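Local coordinates for cysteine synthase (Fusobacterium nucleatum subsp. nucleatum strain ATCC 25586, PDB 5XEM), which releases hydrogen sulfide from L-cysteine, using pyridoxal 5'-phosphate, in a beta-replacement that involves lanthionine, and probably also makes L-cysteine from O-acetyl-L-serine and hydrogen sulfide, at residues Thr17-Ile22 with Lys166-Lys171; Ile79-Ile84 with Leu92-Pro97; Gly187-Leu192 with Gly238-Asp243; Leu245-Asp250 with Thr274-Leu279. All coordinates share one frame; numbering follows the deposited sequence. Where two conformers were deposited one is given.

Contact 1: Thr17-Ile22 with Lys166-Lys171; sequences TPLVKI and KDLNNK
Asp167 and Leu168 both set CG beside the backbone N and anti to the carbonyl carbon (chi1 -76° and -77°), which brings a carboxylate and an isobutyl group up to the strand that carries Leu19. Leu19 meets them with a chi1 of -111°, far from any staggered value, and leads with its CD1 methyl. Leu19 CD1 lies 3.6 Å from Leu168 CG and nearly as close to Leu168 CD1, the two side chains crossing at about a right angle. The same methyl rests 4.0 Å from Asp167 CB, so it bridges the last helical residue and the first one beyond the helix. Helix 151-167 ends here in a Schellman motif, with Asn169 at positive phi as the C-prime residue, and a type I' turn from Leu168 to Lys171 then leads the chain toward strand 174-178. The partner strand 19-21 is an outermost strand, within this chain, of the mixed sheet and runs antiparallel to strand 31-36. Tyr33 and Val293 of that sheet touch both leucines, as does Leu6 of the second subunit. The polar half of the contact runs through water. One water donates to Thr17 O at 2.7 Å and to Asp167 OD2 at 2.8 Å. A second accepts from Leu19 N at 3.0 Å and also donates to Asp167 OD2, so that this single oxygen takes two water protons and is tied to the strand backbone at two points. Asp167 OD1 instead forms a salt bridge with Lys166 NZ, 3.5 Å away.

Contact 2: Ile79-Ile84 with Leu92-Pro97; sequences IGLAMI and LKIVMP. With ACT (acetate ion), chain E.
Leu92 presses its CD2 methyl into the backbone of helix 76-88 at Ala82, and this is the tight part of the contact: Leu92 CD2 is 3.3 Å from Ala82 CA and 3.4 Å from Ala82 N. With CG anti to the backbone N (chi1 177°), the Leu92 side chain is turned to the helix, and its methyl also touches Ala82 CB at 3.7 Å. Leu81 CB lies alongside, 3.9 Å from Leu92 CD2. Farther along the strand the packing is looser. Leu81 CD1 and Ile94 CD1 meet only at 4.3 Å, with Met108 of helix 103-110 against Ile94 and Ile54 of helix 46-60 against Leu81. At the beginning of the strand the Leu92 backbone N donates to OXT of an acetate ion at 2.9 Å (159°), an ion probably taken from the crystallisation liquor, whose methyl carbon CH3 lies 3.8 Å from Leu92 CB. The axes of helix 79-84 and strand 92-97 run nearly antiparallel (171°) and 9.3 Å apart, the layered packing of a beta-alpha-beta crossover, here helix 76-88 joining strands 68-72 and 92-97 of the four-stranded parallel sheet.

Contact 3: Gly187-Leu192 with Gly238-Asp243; sequences GTAKKL and GSLADD
Ala189 and Lys190 take one leucine, Leu240, against helix 183-195, the helix that links the parallel, neighbouring strands 174-178 and 200-206 in a beta-alpha-beta crossover. Going along the helix, Ala189 comes first: its CB points at the loop and meets Leu240 CD1 at 4.2 Å, while Thr201 at the start of strand 200-206 packs against the same alanine. At Lys190 the contact moves to the backbone and the root of the side chain. Lys190 CG stands anti to the backbone N (chi1 -176°) and the rest of the chain is extended, which carries NZ away from the leucine to a di(hydroxyethyl)ether molecule, probably from the crystallisation liquor. Beyond it, Lys191 turns to helix 151-167, where Glu162 forms a salt bridge with its NZ. The loop is fixed by polar bonds just beside the leucine: Lys193 NZ binds both the Leu240 backbone O and Asp242 OD2, and a short 3-10 turn at 238-240 presents Leu240 to the helix. Both methyls of Leu240 rest on Lys190, CD1 lying 3.9 Å from Lys190 N and CD2 4.1 Å from Lys190 CA.

Contact 4: Leu245-Asp250 with Thr274-Leu279; sequences LVCEDD and TFKAAL. With CA (calcium ion), chain J.
A calcium ion at the start of helix 249-263 is held by both carboxylate oxygens of Asp250, with OD1 and OD2 each 2.6 Å from the metal, an evenly bidentate grip. Two waters add to the coordination, one at 2.3 Å from the calcium and the other at a longer 2.8 Å. The Asp250 carboxylate comes to the ion because CG is placed between the backbone N and the carbonyl carbon (chi1 56°). Glu248, at the N-cap position of this helix, has its CB 4.1 Å from the calcium but gives it no metal bond here, although a calcium site of this protein has been seen to include Glu248 as well as Asp250. Before this metal site in the chain, strand 245-247 meets helix 269-284 through apolar atoms. Cys247, its sulfur anti to the backbone N (chi1 -171°), puts SG 3.7 Å from Lys276 CG. Ala277 fills the neighbouring position, its CB 4.1 Å from Leu245 CB and equally far from the Val246 backbone O. Strand 245-247, outermost in the mixed sheet within this chain, and helix 274-279 lie with their axes only 7.6 Å apart at closest, crossing at 123°, a closeness that suits the small Ala277 and Cys247 side chains. The Lys276 chain bends beyond CG and takes its ammonium away from the sulfur to a salt bridge with Asp280, beside a bound 2-(2-methoxyethoxy)ethanol. Metal and salt bridge thus sit outside the interface: the strand-helix join rests on apolar packing, while the carboxylate of Asp250 probably offsets part of the positive charge that calcium brings near a helix start.

In the fold
Contact 2 is buried throughout and belongs to the four-stranded parallel sheet, on the opposite side of the chain's centre from contacts 3 and 4 as well as contact 1. Those three lie around the mixed sheet. Contacts 1 and 4 involve its two outermost strands, 19-21 and 245-247, and touch through Ile22 and Phe275; contact 3 flanks strand 200-206, and its loop runs on directly into contact 4. Contact 1 is also buried, partly by the second subunit, yet relies on bridging waters as well as leucines. Contacts 3 and 4 are only partly buried: apolar atoms make the join, and charged groups reach outward, to a calcium ion in contact 4.

Contact 1: Thr17-Ile22 with Lys166-Lys171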
loop_
_atom_site.group_PDB
_atom_site.type_symbol
_atom_site.label_atom_id
_atom_site.label_comp_id
_atom_site.label_asym_id
_atom_site.label_seq_id
_atom_site.Cartn_x
_atom_site.Cartn_y
_atom_site.Cartn_z
ATOM N N THR A 17 -9.665 8.506 -1.531
ATOM C CA THR A 17 -9.534 7.100 -1.189
ATOM C C THR A 17 -10.867 6.397 -1.383
ATOM O O THR A 17 -11.914 7.017 -1.272
ATOM C CB THR A 17 -9.109 6.915 0.268
ATOM O OG1 THR A 17 -10.009 7.628 1.119
ATOM C CG2 THR A 17 -7.670 7.478 0.456
ATOM N N PRO A 18 -10.828 5.098 -1.615
ATOM C CA PRO A 18 -12.090 4.395 -1.865
ATOM C C PRO A 18 -12.900 4.047 -0.621
ATOM O O PRO A 18 -12.338 3.885 0.494
ATOM C CB PRO A 18 -11.628 3.137 -2.588
ATOM C CG PRO A 18 -10.240 2.895 -2.088
ATOM C CD PRO A 18 -9.644 4.258 -1.876
ATOM N N LEU A 19 -14.214 3.938 -0.823
ATOM C CA LEU A 19 -15.171 3.461 0.183
ATOM C C LEU A 19 -15.581 2.071 -0.289
ATOM O O LEU A 19 -16.038 1.917 -1.410
ATOM C CB LEU A 19 -16.454 4.304 0.180
ATOM C CG LEU A 19 -16.821 5.223 1.327
ATOM C CD1 LEU A 19 -18.290 5.632 1.198
ATOM C CD2 LEU A 19 -16.542 4.618 2.699
ATOM N N VAL A 20 -15.428 1.065 0.537
ATOM C CA VAL A 20 -15.738 -0.307 0.149
ATOM C C VAL A 20 -16.876 -0.846 0.997
ATOM O O VAL A 20 -16.871 -0.681 2.215
ATOM C CB VAL A 20 -14.507 -1.203 0.350
ATOM C CG1 VAL A 20 -14.783 -2.635 -0.115
ATOM C CG2 VAL A 20 -13.318 -0.617 -0.393
ATOM N N LYS A 21 -17.829 -1.509 0.361
ATOM C CA LYS A 21 -18.936 -2.122 1.107
ATOM C C LYS A 21 -18.503 -3.444 1.697
ATOM O O LYS A 21 -17.763 -4.182 1.057
ATOM C CB LYS A 21 -20.159 -2.355 0.212
ATOM C CG LYS A 21 -21.318 -2.974 0.992
ATOM C CD LYS A 21 -22.670 -2.438 0.554
ATOM C CE LYS A 21 -23.800 -3.111 1.347
ATOM N NZ LYS A 21 -24.664 -3.941 0.457
ATOM N N ILE A 22 -18.988 -3.749 2.895
ATOM C CA ILE A 22 -18.700 -5.006 3.574
ATOM C C ILE A 22 -19.767 -6.021 3.152
ATOM O O ILE A 22 -20.961 -5.774 3.346
ATOM C CB ILE A 22 -18.661 -4.816 5.105
ATOM C CG1 ILE A 22 -17.495 -3.898 5.488
ATOM C CG2 ILE A 22 -18.520 -6.139 5.855
ATOM C CD1 ILE A 22 -16.121 -4.521 5.305
ATOM N N LYS A 166 -19.704 12.679 -0.970
ATOM C CA LYS A 166 -19.817 12.545 -2.428
ATOM C C LYS A 166 -20.072 11.109 -2.794
ATOM O O LYS A 166 -20.961 10.821 -3.604
ATOM C CB LYS A 166 -18.557 13.055 -3.152
ATOM C CG LYS A 166 -18.627 12.989 -4.691
ATOM C CD LYS A 166 -17.327 13.445 -5.354
ATOM C CE LYS A 166 -16.248 12.363 -5.365
ATOM N NZ LYS A 166 -15.533 12.167 -4.063
ATOM N N ASP A 167 -19.307 10.191 -2.205
ATOM C CA ASP A 167 -19.359 8.779 -2.626
ATOM C C ASP A 167 -20.664 8.092 -2.222
ATOM O O ASP A 167 -21.093 7.130 -2.873
ATOM C CB ASP A 167 -18.176 7.986 -2.062
ATOM C CG ASP A 167 -16.870 8.272 -2.798
ATOM O OD1 ASP A 167 -16.914 8.933 -3.851
ATOM O OD2 ASP A 167 -15.795 7.825 -2.319
ATOM N N LEU A 168 -21.270 8.551 -1.136
ATOM C CA LEU A 168 -22.560 7.993 -0.683
ATOM C C LEU A 168 -23.727 8.919 -1.016
ATOM O O LEU A 168 -24.829 8.719 -0.504
ATOM C CB LEU A 168 -22.535 7.708 0.815
ATOM C CG LEU A 168 -21.788 6.443 1.255
ATOM C CD1 LEU A 168 -21.635 6.414 2.764
ATOM C CD2 LEU A 168 -22.517 5.198 0.787
ATOM N N ASN A 169 -23.482 9.924 -1.862
ATOM C CA ASN A 169 -24.517 10.855 -2.341
ATOM C C ASN A 169 -25.326 11.433 -1.182
ATOM O O ASN A 169 -26.565 11.394 -1.161
ATOM C CB ASN A 169 -25.412 10.151 -3.369
ATOM C CG ASN A 169 -26.304 11.110 -4.124
ATOM O OD1 ASN A 169 -25.967 12.275 -4.310
ATOM N ND2 ASN A 169 -27.457 10.613 -4.577
ATOM N N ASN A 170 -24.595 11.959 -0.205
ATOM C CA ASN A 170 -25.160 12.560 0.999
ATOM C C ASN A 170 -26.062 11.681 1.835
ATOM O O ASN A 170 -26.832 12.200 2.637
ATOM C CB ASN A 170 -25.889 13.857 0.649
ATOM C CG ASN A 170 -24.980 14.858 0.018
ATOM O OD1 ASN A 170 -23.842 15.025 0.446
ATOM N ND2 ASN A 170 -25.458 15.518 -1.026
ATOM N N LYS A 171 -25.940 10.366 1.687
ATOM C CA LYS A 171 -26.709 9.426 2.490
ATOM C C LYS A 171 -25.795 8.704 3.463
ATOM O O LYS A 171 -25.285 7.612 3.190
ATOM C CB LYS A 171 -27.454 8.441 1.593
ATOM C CG LYS A 171 -28.511 9.106 0.717
ATOM C CD LYS A 171 -29.729 9.605 1.503
ATOM C CE LYS A 171 -30.835 8.549 1.656
ATOM N NZ LYS A 171 -30.574 7.437 2.631
HETATM O O HOH W 1 -13.266 9.060 -2.514
HETATM O O HOH W 2 -15.223 5.289 -3.297
#

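Contact 2: Ile79-Ile84 with Leu92-Pro97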
loop_
_atom_site.group_PDB
_atom_site.type_symbol
_atom_site.label_atom_id
_atom_site.label_comp_id
_atom_site.label_asym_id
_atom_site.label_seq_id
_atom_site.Cartn_x
_atom_site.Cartn_y
_atom_site.Cartn_z
ATOM N N ILE A 79 5.645 8.856 8.911
ATOM C CA ILE A 79 5.746 8.312 7.547
ATOM C C ILE A 79 5.195 9.277 6.505
ATOM O O ILE A 79 5.827 9.522 5.504
ATOM C CB ILE A 79 5.048 6.952 7.442
ATOM C CG1 ILE A 79 5.772 5.942 8.339
ATOM C CG2 ILE A 79 4.934 6.516 5.971
ATOM C CD1 ILE A 79 4.919 4.702 8.604
ATOM N N GLY A 80 4.011 9.837 6.744
ATOM C CA GLY A 80 3.447 10.829 5.852
ATOM C C GLY A 80 4.322 12.072 5.677
ATOM O O GLY A 80 4.526 12.544 4.574
ATOM N N LEU A 81 4.832 12.603 6.770
ATOM C CA LEU A 81 5.808 13.688 6.721
ATOM C C LEU A 81 7.068 13.297 5.984
ATOM O O LEU A 81 7.567 14.068 5.181
ATOM C CB LEU A 81 6.163 14.176 8.127
ATOM C CG LEU A 81 5.080 14.946 8.856
ATOM C CD1 LEU A 81 5.452 15.099 10.329
ATOM C CD2 LEU A 81 4.869 16.310 8.191
ATOM N N ALA A 82 7.544 12.078 6.202
ATOM C CA ALA A 82 8.786 11.622 5.557
ATOM C C ALA A 82 8.650 11.585 4.023
ATOM O O ALA A 82 9.517 12.053 3.295
ATOM C CB ALA A 82 9.197 10.273 6.112
ATOM N N MET A 83 7.520 11.072 3.552
ATOM C CA MET A 83 7.262 10.928 2.115
ATOM C C MET A 83 7.178 12.320 1.495
ATOM O O MET A 83 7.788 12.600 0.448
ATOM C CB MET A 83 5.974 10.156 1.910
ATOM C CG MET A 83 5.549 10.036 0.466
ATOM S SD MET A 83 3.918 9.292 0.303
ATOM C CE MET A 83 2.940 10.643 0.968
ATOM N N ILE A 84 6.438 13.218 2.145
ATOM C CA ILE A 84 6.294 14.570 1.618
ATOM C C ILE A 84 7.624 15.353 1.645
ATOM O O ILE A 84 7.983 16.018 0.665
ATOM C CB ILE A 84 5.177 15.311 2.325
ATOM C CG1 ILE A 84 3.833 14.688 1.903
ATOM C CG2 ILE A 84 5.249 16.811 2.008
ATOM C CD1 ILE A 84 2.726 14.986 2.888
ATOM N N LEU A 92 13.987 16.177 7.847
ATOM C CA LEU A 92 12.963 15.768 8.813
ATOM C C LEU A 92 13.648 14.982 9.942
ATOM O O LEU A 92 14.523 14.134 9.669
ATOM C CB LEU A 92 11.921 14.864 8.123
ATOM C CG LEU A 92 10.801 14.273 9.014
ATOM C CD1 LEU A 92 9.904 15.377 9.587
ATOM C CD2 LEU A 92 9.967 13.249 8.234
ATOM N N LYS A 93 13.284 15.299 11.181
ATOM C CA LYS A 93 13.643 14.529 12.365
ATOM C C LYS A 93 12.346 14.119 13.043
ATOM O O LYS A 93 11.443 14.934 13.200
ATOM C CB LYS A 93 14.508 15.354 13.325
ATOM C CG LYS A 93 15.828 15.837 12.764
ATOM C CD LYS A 93 16.677 16.460 13.861
ATOM C CE LYS A 93 18.009 16.923 13.300
ATOM N NZ LYS A 93 19.049 17.090 14.366
ATOM N N ILE A 94 12.243 12.839 13.409
ATOM C CA ILE A 94 11.060 12.308 14.027
ATOM C C ILE A 94 11.426 11.689 15.381
ATOM O O ILE A 94 12.479 11.069 15.522
ATOM C CB ILE A 94 10.413 11.248 13.115
ATOM C CG1 ILE A 94 9.800 11.919 11.875
ATOM C CG2 ILE A 94 9.431 10.403 13.896
ATOM C CD1 ILE A 94 8.593 12.761 12.149
ATOM N N VAL A 95 10.575 11.907 16.368
ATOM C CA VAL A 95 10.692 11.252 17.682
ATOM C C VAL A 95 9.527 10.324 17.846
ATOM O O VAL A 95 8.365 10.737 17.675
ATOM C CB VAL A 95 10.708 12.234 18.858
ATOM C CG1 VAL A 95 10.958 11.481 20.158
ATOM C CG2 VAL A 95 11.785 13.300 18.634
ATOM N N MET A 96 9.819 9.072 18.204
ATOM C CA MET A 96 8.798 8.036 18.313
ATOM C C MET A 96 9.074 7.124 19.508
ATOM O O MET A 96 10.231 6.964 19.886
ATOM C CB MET A 96 8.804 7.194 17.029
ATOM C CG MET A 96 7.655 6.202 16.882
ATOM S SD MET A 96 7.637 5.390 15.265
ATOM C CE MET A 96 9.309 4.741 15.268
ATOM N N PRO A 97 8.023 6.503 20.065
ATOM C CA PRO A 97 8.276 5.493 21.099
ATOM C C PRO A 97 8.919 4.230 20.521
ATOM O O PRO A 97 8.527 3.784 19.445
ATOM C CB PRO A 97 6.869 5.144 21.605
ATOM C CG PRO A 97 5.993 6.257 21.179
ATOM C CD PRO A 97 6.582 6.703 19.866
HETATM C C ACT E . 14.607 13.624 5.096
HETATM O O ACT E . 15.476 13.378 4.202
HETATM O OXT ACT E . 14.985 13.934 6.256
HETATM C CH3 ACT E . 13.137 13.538 4.746
#

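Contact 3: Gly187-Leu192 with Gly238-Asp243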
loop_
_atom_site.group_PDB
_atom_site.type_symbol
_atom_site.label_atom_id
_atom_site.label_comp_id
_atom_site.label_asym_id
_atom_site.label_seq_id
_atom_site.Cartn_x
_atom_site.Cartn_y
_atom_site.Cartn_z
ATOM N N GLY A 187 -12.452 16.483 12.712
ATOM C CA GLY A 187 -12.575 17.232 11.484
ATOM C C GLY A 187 -13.617 16.647 10.547
ATOM O O GLY A 187 -14.420 17.371 9.949
ATOM N N THR A 188 -13.637 15.318 10.422
ATOM C CA THR A 188 -14.600 14.685 9.552
ATOM C C THR A 188 -16.016 14.850 10.120
ATOM O O THR A 188 -16.932 15.204 9.371
ATOM C CB THR A 188 -14.289 13.204 9.349
ATOM O OG1 THR A 188 -12.897 13.059 9.004
ATOM C CG2 THR A 188 -15.180 12.609 8.241
ATOM N N ALA A 189 -16.179 14.639 11.434
ATOM C CA ALA A 189 -17.498 14.694 12.072
ATOM C C ALA A 189 -18.083 16.085 12.008
ATOM O O ALA A 189 -19.305 16.212 11.853
ATOM C CB ALA A 189 -17.419 14.242 13.533
ATOM N N LYS A 190 -17.235 17.118 12.135
ATOM C CA LYS A 190 -17.690 18.512 12.074
ATOM C C LYS A 190 -18.323 18.812 10.728
ATOM O O LYS A 190 -19.440 19.350 10.656
ATOM C CB LYS A 190 -16.563 19.486 12.356
ATOM C CG LYS A 190 -16.974 20.970 12.398
ATOM C CD LYS A 190 -15.813 21.835 12.865
ATOM C CE LYS A 190 -16.159 23.319 12.855
ATOM N NZ LYS A 190 -14.969 24.205 12.988
ATOM N N LYS A 191 -17.653 18.402 9.650
ATOM C CA LYS A 191 -18.185 18.643 8.319
ATOM C C LYS A 191 -19.460 17.870 8.079
ATOM O O LYS A 191 -20.449 18.420 7.565
ATOM C CB LYS A 191 -17.153 18.342 7.223
ATOM C CG LYS A 191 -17.705 18.373 5.793
ATOM C CD LYS A 191 -18.315 19.702 5.367
ATOM C CE LYS A 191 -17.296 20.820 5.249
ATOM N NZ LYS A 191 -16.261 20.626 4.203
ATOM N N LEU A 192 -19.456 16.602 8.451
ATOM C CA LEU A 192 -20.606 15.754 8.218
ATOM C C LEU A 192 -21.862 16.285 8.949
ATOM O O LEU A 192 -22.955 16.283 8.377
ATOM C CB LEU A 192 -20.315 14.320 8.659
ATOM C CG LEU A 192 -19.283 13.521 7.838
ATOM C CD1 LEU A 192 -19.114 12.112 8.426
ATOM C CD2 LEU A 192 -19.638 13.494 6.363
ATOM N N GLY A 238 -14.837 16.998 21.668
ATOM C CA GLY A 238 -15.744 16.029 22.278
ATOM C C GLY A 238 -17.211 16.415 22.186
ATOM O O GLY A 238 -18.081 15.587 22.413
ATOM N N SER A 239 -17.492 17.662 21.827
ATOM C CA SER A 239 -18.882 18.098 21.646
ATOM C C SER A 239 -19.529 17.424 20.438
ATOM O O SER A 239 -20.759 17.393 20.318
ATOM C CB SER A 239 -18.962 19.616 21.525
ATOM O OG SER A 239 -18.430 20.069 20.292
ATOM N N LEU A 240 -18.695 16.859 19.562
ATOM C CA LEU A 240 -19.147 16.125 18.380
ATOM C C LEU A 240 -19.491 14.663 18.668
ATOM O O LEU A 240 -20.148 14.019 17.859
ATOM C CB LEU A 240 -18.067 16.206 17.283
ATOM C CG LEU A 240 -17.754 17.606 16.750
ATOM C CD1 LEU A 240 -16.486 17.613 15.898
ATOM C CD2 LEU A 240 -18.937 18.130 15.932
ATOM N N ALA A 241 -19.070 14.136 19.820
ATOM C CA ALA A 241 -19.212 12.703 20.121
ATOM C C ALA A 241 -20.595 12.360 20.643
ATOM O O ALA A 241 -20.941 12.762 21.740
ATOM C CB ALA A 241 -18.174 12.274 21.162
ATOM N N ASP A 242 -21.355 11.582 19.891
ATOM C CA ASP A 242 -22.668 11.148 20.351
ATOM C C ASP A 242 -22.610 10.103 21.456
ATOM O O ASP A 242 -23.564 9.962 22.219
ATOM C CB ASP A 242 -23.517 10.687 19.183
ATOM C CG ASP A 242 -23.972 11.842 18.326
ATOM O OD1 ASP A 242 -24.863 12.591 18.771
ATOM O OD2 ASP A 242 -23.423 12.025 17.212
ATOM N N ASP A 243 -21.492 9.377 21.530
ATOM C CA ASP A 243 -21.143 8.480 22.627
ATOM C C ASP A 243 -19.649 8.185 22.410
ATOM O O ASP A 243 -19.123 8.529 21.360
ATOM C CB ASP A 243 -21.951 7.181 22.534
ATOM C CG ASP A 243 -22.001 6.402 23.842
ATOM O OD1 ASP A 243 -21.429 6.867 24.853
ATOM O OD2 ASP A 243 -22.600 5.315 23.845
#

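Contact 4: Leu245-Asp250 with Thr274-Leu279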
loop_
_atom_site.group_PDB
_atom_site.type_symbol
_atom_site.label_atom_id
_atom_site.label_comp_id
_atom_site.label_asym_id
_atom_site.label_seq_id
_atom_site.Cartn_x
_atom_site.Cartn_y
_atom_site.Cartn_z
ATOM N N LEU A 245 -17.096 5.076 22.049
ATOM C CA LEU A 245 -17.047 3.637 21.859
ATOM C C LEU A 245 -15.639 3.169 22.202
ATOM O O LEU A 245 -14.687 3.957 22.161
ATOM C CB LEU A 245 -17.405 3.261 20.427
ATOM C CG LEU A 245 -18.719 3.858 19.887
ATOM C CD1 LEU A 245 -18.936 3.444 18.438
ATOM C CD2 LEU A 245 -19.894 3.452 20.766
ATOM N N VAL A 246 -15.541 1.900 22.566
ATOM C CA VAL A 246 -14.281 1.298 22.912
ATOM C C VAL A 246 -14.075 -0.049 22.246
ATOM O O VAL A 246 -15.023 -0.675 21.766
ATOM C CB VAL A 246 -14.140 1.126 24.437
ATOM C CG1 VAL A 246 -14.339 2.462 25.138
ATOM C CG2 VAL A 246 -15.108 0.048 24.964
ATOM N N CYS A 247 -12.821 -0.507 22.265
ATOM C CA CYS A 247 -12.478 -1.846 21.818
ATOM C C CYS A 247 -11.308 -2.396 22.623
ATOM O O CYS A 247 -10.321 -1.710 22.854
ATOM C CB CYS A 247 -12.127 -1.843 20.339
ATOM S SG CYS A 247 -11.941 -3.495 19.629
ATOM N N GLU A 248 -11.443 -3.637 23.067
ATOM C CA GLU A 248 -10.353 -4.369 23.717
ATOM C C GLU A 248 -9.275 -4.784 22.704
ATOM O O GLU A 248 -9.546 -4.969 21.529
ATOM C CB GLU A 248 -10.896 -5.599 24.466
ATOM C CG GLU A 248 -11.909 -5.271 25.578
ATOM C CD GLU A 248 -11.268 -4.845 26.905
ATOM O OE1 GLU A 248 -10.026 -4.773 27.016
ATOM O OE2 GLU A 248 -12.026 -4.595 27.868
ATOM N N ASP A 249 -8.058 -4.927 23.187
ATOM C CA ASP A 249 -6.930 -5.312 22.335
ATOM C C ASP A 249 -7.219 -6.599 21.562
ATOM O O ASP A 249 -7.027 -6.642 20.358
ATOM C CB ASP A 249 -5.690 -5.536 23.185
ATOM C CG ASP A 249 -5.134 -4.265 23.819
ATOM O OD1 ASP A 249 -5.508 -3.128 23.391
ATOM O OD2 ASP A 249 -4.296 -4.408 24.729
ATOM N N ASP A 250 -7.669 -7.654 22.256
ATOM C CA ASP A 250 -7.861 -8.952 21.602
ATOM C C ASP A 250 -8.905 -8.882 20.501
ATOM O O ASP A 250 -8.706 -9.431 19.417
ATOM C CB ASP A 250 -8.121 -10.123 22.624
ATOM C CG ASP A 250 -9.330 -9.892 23.593
ATOM O OD1 ASP A 250 -9.966 -8.803 23.569
ATOM O OD2 ASP A 250 -9.642 -10.820 24.384
ATOM N N THR A 274 -11.818 -0.116 15.291
ATOM C CA THR A 274 -12.886 0.772 14.849
ATOM C C THR A 274 -14.024 -0.002 14.189
ATOM O O THR A 274 -15.218 0.252 14.454
ATOM C CB THR A 274 -12.329 1.860 13.902
ATOM O OG1 THR A 274 -11.259 2.527 14.566
ATOM C CG2 THR A 274 -13.403 2.860 13.495
ATOM N N PHE A 275 -13.648 -0.998 13.393
ATOM C CA PHE A 275 -14.612 -1.837 12.733
ATOM C C PHE A 275 -15.362 -2.687 13.761
ATOM O O PHE A 275 -16.559 -2.859 13.657
ATOM C CB PHE A 275 -13.961 -2.746 11.684
ATOM C CG PHE A 275 -14.956 -3.447 10.830
ATOM C CD1 PHE A 275 -15.573 -2.777 9.791
ATOM C CD2 PHE A 275 -15.316 -4.758 11.095
ATOM C CE1 PHE A 275 -16.512 -3.415 9.017
ATOM C CE2 PHE A 275 -16.270 -5.405 10.323
ATOM C CZ PHE A 275 -16.864 -4.728 9.281
ATOM N N LYS A 276 -14.670 -3.189 14.766
ATOM C CA LYS A 276 -15.325 -3.993 15.805
ATOM C C LYS A 276 -16.335 -3.136 16.576
ATOM O O LYS A 276 -17.465 -3.566 16.839
ATOM C CB LYS A 276 -14.270 -4.606 16.729
ATOM C CG LYS A 276 -14.808 -5.178 18.024
ATOM C CD LYS A 276 -15.763 -6.337 17.825
ATOM C CE LYS A 276 -16.147 -6.898 19.194
ATOM N NZ LYS A 276 -17.494 -7.529 19.132
ATOM N N ALA A 277 -15.940 -1.913 16.903
ATOM C CA ALA A 277 -16.828 -0.975 17.585
ATOM C C ALA A 277 -18.035 -0.674 16.702
ATOM O O ALA A 277 -19.170 -0.530 17.200
ATOM C CB ALA A 277 -16.091 0.306 17.925
ATOM N N ALA A 278 -17.815 -0.578 15.392
ATOM C CA ALA A 278 -18.910 -0.336 14.449
ATOM C C ALA A 278 -19.858 -1.501 14.360
ATOM O O ALA A 278 -21.071 -1.296 14.209
ATOM C CB ALA A 278 -18.392 -0.001 13.056
ATOM N N LEU A 279 -19.310 -2.709 14.396
ATOM C CA LEU A 279 -20.134 -3.917 14.363
ATOM C C LEU A 279 -20.964 -4.020 15.624
ATOM O O LEU A 279 -22.109 -4.406 15.549
ATOM C CB LEU A 279 -19.282 -5.158 14.253
ATOM C CG LEU A 279 -18.928 -5.657 12.868
ATOM C CD1 LEU A 279 -18.261 -7.032 12.979
ATOM C CD2 LEU A 279 -20.163 -5.776 11.990
HETATM CA CA CA J . -11.588 -9.505 25.439
HETATM O O HOH W 3 -12.749 -11.138 23.533
HETATM O O HOH W 4 -13.518 -8.447 24.754
#